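Protein toll (Drosophila melanogaster, PDB 4LXR) serves as the cell-surface receptor for activated Spätzle, switching on antifungal defence and setting dorsal-ventral polarity in the embryo. Local coordinates at residues 539-550 against 581-591. Residues are numbered along the deposited sequence; the frame is centred on the assembly and turned at random.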
loop_
_atom_site.group_PDB
_atom_site.type_symbol
_atom_site.label_atom_id
_atom_site.label_comp_id
_atom_site.label_asym_id
_atom_site.label_seq_id
_atom_site.Cartn_x
_atom_site.Cartn_y
_atom_site.Cartn_z
ATOM N N ASP A 539 -19.903 -2.684 28.476
ATOM C CA ASP A 539 -20.602 -2.962 29.719
ATOM C C ASP A 539 -19.594 -3.235 30.841
ATOM O O ASP A 539 -18.388 -3.066 30.649
ATOM C CB ASP A 539 -21.628 -4.101 29.552
ATOM C CG ASP A 539 -21.013 -5.413 29.063
ATOM O OD1 ASP A 539 -19.787 -5.616 29.173
ATOM O OD2 ASP A 539 -21.782 -6.267 28.573
ATOM N N CYS A 540 -20.080 -3.648 32.006
ATOM C CA CYS A 540 -19.211 -3.842 33.166
ATOM C C CYS A 540 -18.076 -4.851 32.930
ATOM O O CYS A 540 -17.119 -4.915 33.712
ATOM C CB CYS A 540 -20.041 -4.249 34.385
ATOM S SG CYS A 540 -20.902 -5.823 34.204
ATOM N N THR A 541 -18.169 -5.618 31.841
ATOM C CA THR A 541 -17.231 -6.722 31.601
ATOM C C THR A 541 -15.902 -6.298 30.968
ATOM O O THR A 541 -14.968 -7.100 30.891
ATOM C CB THR A 541 -17.868 -7.871 30.760
ATOM O OG1 THR A 541 -18.117 -7.416 29.426
ATOM C CG2 THR A 541 -19.178 -8.331 31.380
ATOM N N ILE A 542 -15.808 -5.047 30.524
ATOM C CA ILE A 542 -14.584 -4.576 29.886
ATOM C C ILE A 542 -13.858 -3.562 30.748
ATOM O O ILE A 542 -13.013 -2.807 30.247
ATOM C CB ILE A 542 -14.833 -3.973 28.474
ATOM C CG1 ILE A 542 -15.639 -2.680 28.562
ATOM C CG2 ILE A 542 -15.528 -4.985 27.570
ATOM C CD1 ILE A 542 -15.575 -1.843 27.309
ATOM N N LEU A 543 -14.179 -3.568 32.045
ATOM C CA LEU A 543 -13.667 -2.576 32.993
ATOM C C LEU A 543 -12.148 -2.460 32.976
ATOM O O LEU A 543 -11.607 -1.375 32.790
ATOM C CB LEU A 543 -14.140 -2.883 34.421
ATOM C CG LEU A 543 -13.403 -2.109 35.523
ATOM C CD1 LEU A 543 -13.647 -0.609 35.405
ATOM C CD2 LEU A 543 -13.788 -2.619 36.908
ATOM N N TRP A 544 -11.461 -3.582 33.158
ATOM C CA TRP A 544 -10.012 -3.535 33.319
ATOM C C TRP A 544 -9.291 -3.234 32.020
ATOM O O TRP A 544 -8.231 -2.614 32.036
ATOM C CB TRP A 544 -9.491 -4.791 34.023
ATOM C CG TRP A 544 -9.963 -4.815 35.446
ATOM C CD1 TRP A 544 -10.886 -5.658 35.998
ATOM C CD2 TRP A 544 -9.577 -3.902 36.486
ATOM N NE1 TRP A 544 -11.081 -5.338 37.327
ATOM C CE2 TRP A 544 -10.290 -4.266 37.650
ATOM C CE3 TRP A 544 -8.687 -2.824 36.549
ATOM C CZ2 TRP A 544 -10.141 -3.585 38.869
ATOM C CZ3 TRP A 544 -8.536 -2.148 37.762
ATOM C CH2 TRP A 544 -9.262 -2.533 38.903
ATOM N N PHE A 545 -9.884 -3.648 30.901
ATOM C CA PHE A 545 -9.420 -3.224 29.591
ATOM C C PHE A 545 -9.473 -1.704 29.466
ATOM O O PHE A 545 -8.503 -1.072 29.051
ATOM C CB PHE A 545 -10.258 -3.850 28.469
ATOM C CG PHE A 545 -9.988 -3.253 27.117
ATOM C CD1 PHE A 545 -8.787 -3.507 26.455
ATOM C CD2 PHE A 545 -10.926 -2.430 26.500
ATOM C CE1 PHE A 545 -8.530 -2.959 25.196
ATOM C CE2 PHE A 545 -10.675 -1.880 25.238
ATOM C CZ PHE A 545 -9.472 -2.146 24.590
ATOM N N ILE A 546 -10.614 -1.122 29.811
ATOM C CA ILE A 546 -10.741 0.331 29.796
ATOM C C ILE A 546 -9.705 0.998 30.709
ATOM O O ILE A 546 -9.075 1.985 30.322
ATOM C CB ILE A 546 -12.161 0.783 30.181
ATOM C CG1 ILE A 546 -13.151 0.322 29.115
ATOM C CG2 ILE A 546 -12.220 2.293 30.318
ATOM C CD1 ILE A 546 -12.799 0.801 27.740
ATOM N N GLN A 547 -9.508 0.449 31.906
ATOM C CA GLN A 547 -8.492 0.992 32.811
ATOM C C GLN A 547 -7.090 0.830 32.210
ATOM O O GLN A 547 -6.239 1.703 32.370
ATOM C CB GLN A 547 -8.562 0.340 34.202
ATOM C CG GLN A 547 -9.902 0.460 34.935
ATOM C CD GLN A 547 -10.193 1.860 35.445
ATOM O OE1 GLN A 547 -10.179 2.827 34.682
ATOM N NE2 GLN A 547 -10.470 1.975 36.747
ATOM N N LEU A 548 -6.861 -0.287 31.519
ATOM C CA LEU A 548 -5.595 -0.541 30.828
ATOM C C LEU A 548 -5.366 0.510 29.752
ATOM O O LEU A 548 -4.283 1.084 29.650
ATOM C CB LEU A 548 -5.588 -1.946 30.204
ATOM C CG LEU A 548 -4.348 -2.519 29.499
ATOM C CD1 LEU A 548 -4.235 -2.087 28.040
ATOM C CD2 LEU A 548 -3.092 -2.136 30.250
ATOM N N VAL A 549 -6.400 0.751 28.953
ATOM C CA VAL A 549 -6.331 1.710 27.858
ATOM C C VAL A 549 -5.977 3.114 28.351
ATOM O O VAL A 549 -5.265 3.857 27.675
ATOM C CB VAL A 549 -7.646 1.711 27.032
ATOM C CG1 VAL A 549 -7.876 3.053 26.357
ATOM C CG2 VAL A 549 -7.625 0.572 26.007
ATOM N N ARG A 550 -6.450 3.470 29.538
ATOM C CA ARG A 550 -6.095 4.762 30.112
ATOM C C ARG A 550 -4.902 4.647 31.074
ATOM O O ARG A 550 -3.966 3.888 30.825
ATOM C CB ARG A 550 -7.314 5.437 30.756
ATOM C CG ARG A 550 -8.132 4.548 31.673
ATOM C CD ARG A 550 -9.636 4.811 31.526
ATOM N NE ARG A 550 -10.042 6.159 31.932
ATOM C CZ ARG A 550 -10.235 6.540 33.195
ATOM N NH1 ARG A 550 -10.609 7.783 33.463
ATOM N NH2 ARG A 550 -10.046 5.684 34.192
ATOM N N VAL A 581 -13.110 4.262 23.109
ATOM C CA VAL A 581 -12.757 3.542 24.331
ATOM C C VAL A 581 -11.935 4.328 25.365
ATOM O O VAL A 581 -12.134 4.169 26.570
ATOM C CB VAL A 581 -12.085 2.193 23.967
ATOM C CG1 VAL A 581 -10.893 1.894 24.856
ATOM C CG2 VAL A 581 -13.107 1.075 24.015
ATOM N N ARG A 582 -11.033 5.187 24.896
ATOM C CA ARG A 582 -10.202 5.988 25.793
ATOM C C ARG A 582 -11.038 7.005 26.579
ATOM O O ARG A 582 -10.753 7.289 27.746
ATOM C CB ARG A 582 -9.082 6.693 25.013
ATOM C CG ARG A 582 -7.951 7.226 25.886
ATOM C CD ARG A 582 -6.795 7.806 25.067
ATOM N NE ARG A 582 -7.168 9.011 24.324
ATOM C CZ ARG A 582 -6.298 9.863 23.782
ATOM N NH1 ARG A 582 -4.991 9.657 23.900
ATOM N NH2 ARG A 582 -6.735 10.929 23.122
ATOM N N GLN A 583 -12.079 7.531 25.934
ATOM C CA GLN A 583 -12.919 8.572 26.522
ATOM C C GLN A 583 -13.917 8.043 27.549
ATOM O O GLN A 583 -14.614 8.817 28.200
ATOM C CB GLN A 583 -13.689 9.313 25.428
ATOM C CG GLN A 583 -12.822 10.080 24.448
ATOM C CD GLN A 583 -13.652 10.842 23.428
ATOM O OE1 GLN A 583 -13.126 11.366 22.444
ATOM N NE2 GLN A 583 -14.960 10.903 23.659
ATOM N N ILE A 584 -14.001 6.726 27.683
ATOM C CA ILE A 584 -14.983 6.133 28.582
ATOM C C ILE A 584 -14.613 6.340 30.042
ATOM O O ILE A 584 -13.462 6.145 30.438
ATOM C CB ILE A 584 -15.142 4.634 28.320
ATOM C CG1 ILE A 584 -15.573 4.398 26.883
ATOM C CG2 ILE A 584 -16.160 4.019 29.263
ATOM C CD1 ILE A 584 -15.591 2.946 26.530
ATOM N N GLU A 585 -15.595 6.745 30.838
ATOM C CA GLU A 585 -15.412 6.835 32.276
ATOM C C GLU A 585 -15.810 5.505 32.892
ATOM O O GLU A 585 -16.902 4.998 32.634
ATOM C CB GLU A 585 -16.223 7.997 32.840
ATOM C CG GLU A 585 -15.984 9.272 32.049
ATOM C CD GLU A 585 -16.478 10.514 32.744
ATOM O OE1 GLU A 585 -17.008 10.401 33.870
ATOM O OE2 GLU A 585 -16.331 11.608 32.158
ATOM N N PRO A 586 -14.905 4.920 33.685
ATOM C CA PRO A 586 -15.042 3.541 34.172
ATOM C C PRO A 586 -16.315 3.238 34.981
ATOM O O PRO A 586 -16.782 2.098 34.936
ATOM C CB PRO A 586 -13.773 3.327 35.012
ATOM C CG PRO A 586 -13.220 4.703 35.274
ATOM C CD PRO A 586 -13.632 5.535 34.100
ATOM N N GLN A 587 -16.874 4.219 35.691
ATOM C CA GLN A 587 -18.093 3.960 36.462
ATOM C C GLN A 587 -19.353 3.929 35.586
ATOM O O GLN A 587 -20.448 3.655 36.075
ATOM C CB GLN A 587 -18.251 4.951 37.628
ATOM C CG GLN A 587 -18.718 6.343 37.240
ATOM C CD GLN A 587 -17.627 7.187 36.611
ATOM O OE1 GLN A 587 -16.464 6.780 36.543
ATOM N NE2 GLN A 587 -17.999 8.370 36.137
ATOM N N THR A 588 -19.183 4.189 34.294
ATOM C CA THR A 588 -20.287 4.171 33.339
ATOM C C THR A 588 -20.532 2.760 32.839
ATOM O O THR A 588 -21.591 2.460 32.283
ATOM C CB THR A 588 -19.988 5.049 32.111
ATOM O OG1 THR A 588 -19.250 6.206 32.515
ATOM C CG2 THR A 588 -21.280 5.488 31.443
ATOM N N LEU A 589 -19.540 1.897 33.026
ATOM C CA LEU A 589 -19.606 0.537 32.509
ATOM C C LEU A 589 -20.524 -0.297 33.381
ATOM O O LEU A 589 -20.140 -0.718 34.467
ATOM C CB LEU A 589 -18.213 -0.080 32.477
ATOM C CG LEU A 589 -17.172 0.682 31.653
ATOM C CD1 LEU A 589 -15.816 0.027 31.797
ATOM C CD2 LEU A 589 -17.577 0.741 30.189
ATOM N N ILE A 590 -21.742 -0.534 32.911
ATOM C CA ILE A 590 -22.713 -1.247 33.728
ATOM C C ILE A 590 -23.299 -2.486 33.062
ATOM O O ILE A 590 -23.369 -2.590 31.834
ATOM C CB ILE A 590 -23.859 -0.322 34.191
ATOM C CG1 ILE A 590 -24.636 0.213 32.984
ATOM C CG2 ILE A 590 -23.306 0.812 35.078
ATOM C CD1 ILE A 590 -25.884 1.006 33.364
ATOM N N CYS A 591 -23.707 -3.431 33.899
ATOM C CA CYS A 591 -24.430 -4.607 33.444
ATOM C C CYS A 591 -25.770 -4.688 34.177
ATOM O O CYS A 591 -25.809 -4.692 35.408
ATOM C CB CYS A 591 -23.603 -5.870 33.688
ATOM S SG CYS A 591 -22.150 -6.036 32.597
#
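Cys540 and Cys591 are joined covalently at one end of this contact, SG to SG at 2.0 Å with a chi3 of -106°, so the start of the 539-550 segment is tied to the end of 581-591. Beside the disulfide, the carboxylate of Asp539 turns back over its own chain: OD1 takes the backbone N-H of Thr541 from above the carboxylate plane, an Asx turn.

From there the contact runs along helix 543-549 and becomes greasy. Leu589 pushes its CD1 against the helix backbone, 3.6 Å from Leu543 CA, and against CG1 of Ile546. Ile546 sits at the centre: with CG1 beside the backbone N (chi1 -66°) and a second bend at chi2, its CD1 touches both Val581 CG1, at 3.6 Å, and Ile584 CD1, at 3.7 Å. The same Val581 methyl also meets Val549 CG1 and approaches the Phe545 ring, while Leu536 from strand 536-537 adds to the packing around Phe545 and Val581.

Pro586 packs beside Leu543 CD1 and the Gln547 amide, next to the Ile546 patch. The Arg550 chain, bent at chi2 and chi3, lays one guanidinium face over Pro586 CD, 3.5 Å off the plane, and NH2 donates to Gln547 OE1 at 2.9 Å, in the carbonyl plane. With an alanine in place of Arg550, the proline ring is likely to lose this cover and Gln547 OE1 its donor, leaving that amide freer to turn.

Disulfide, short helix and returning loop together are characteristic of the cysteine-rich LRRCT module, here the first of two in the Toll ectodomain, capping the C-terminal end of the first, longer leucine-rich-repeat block.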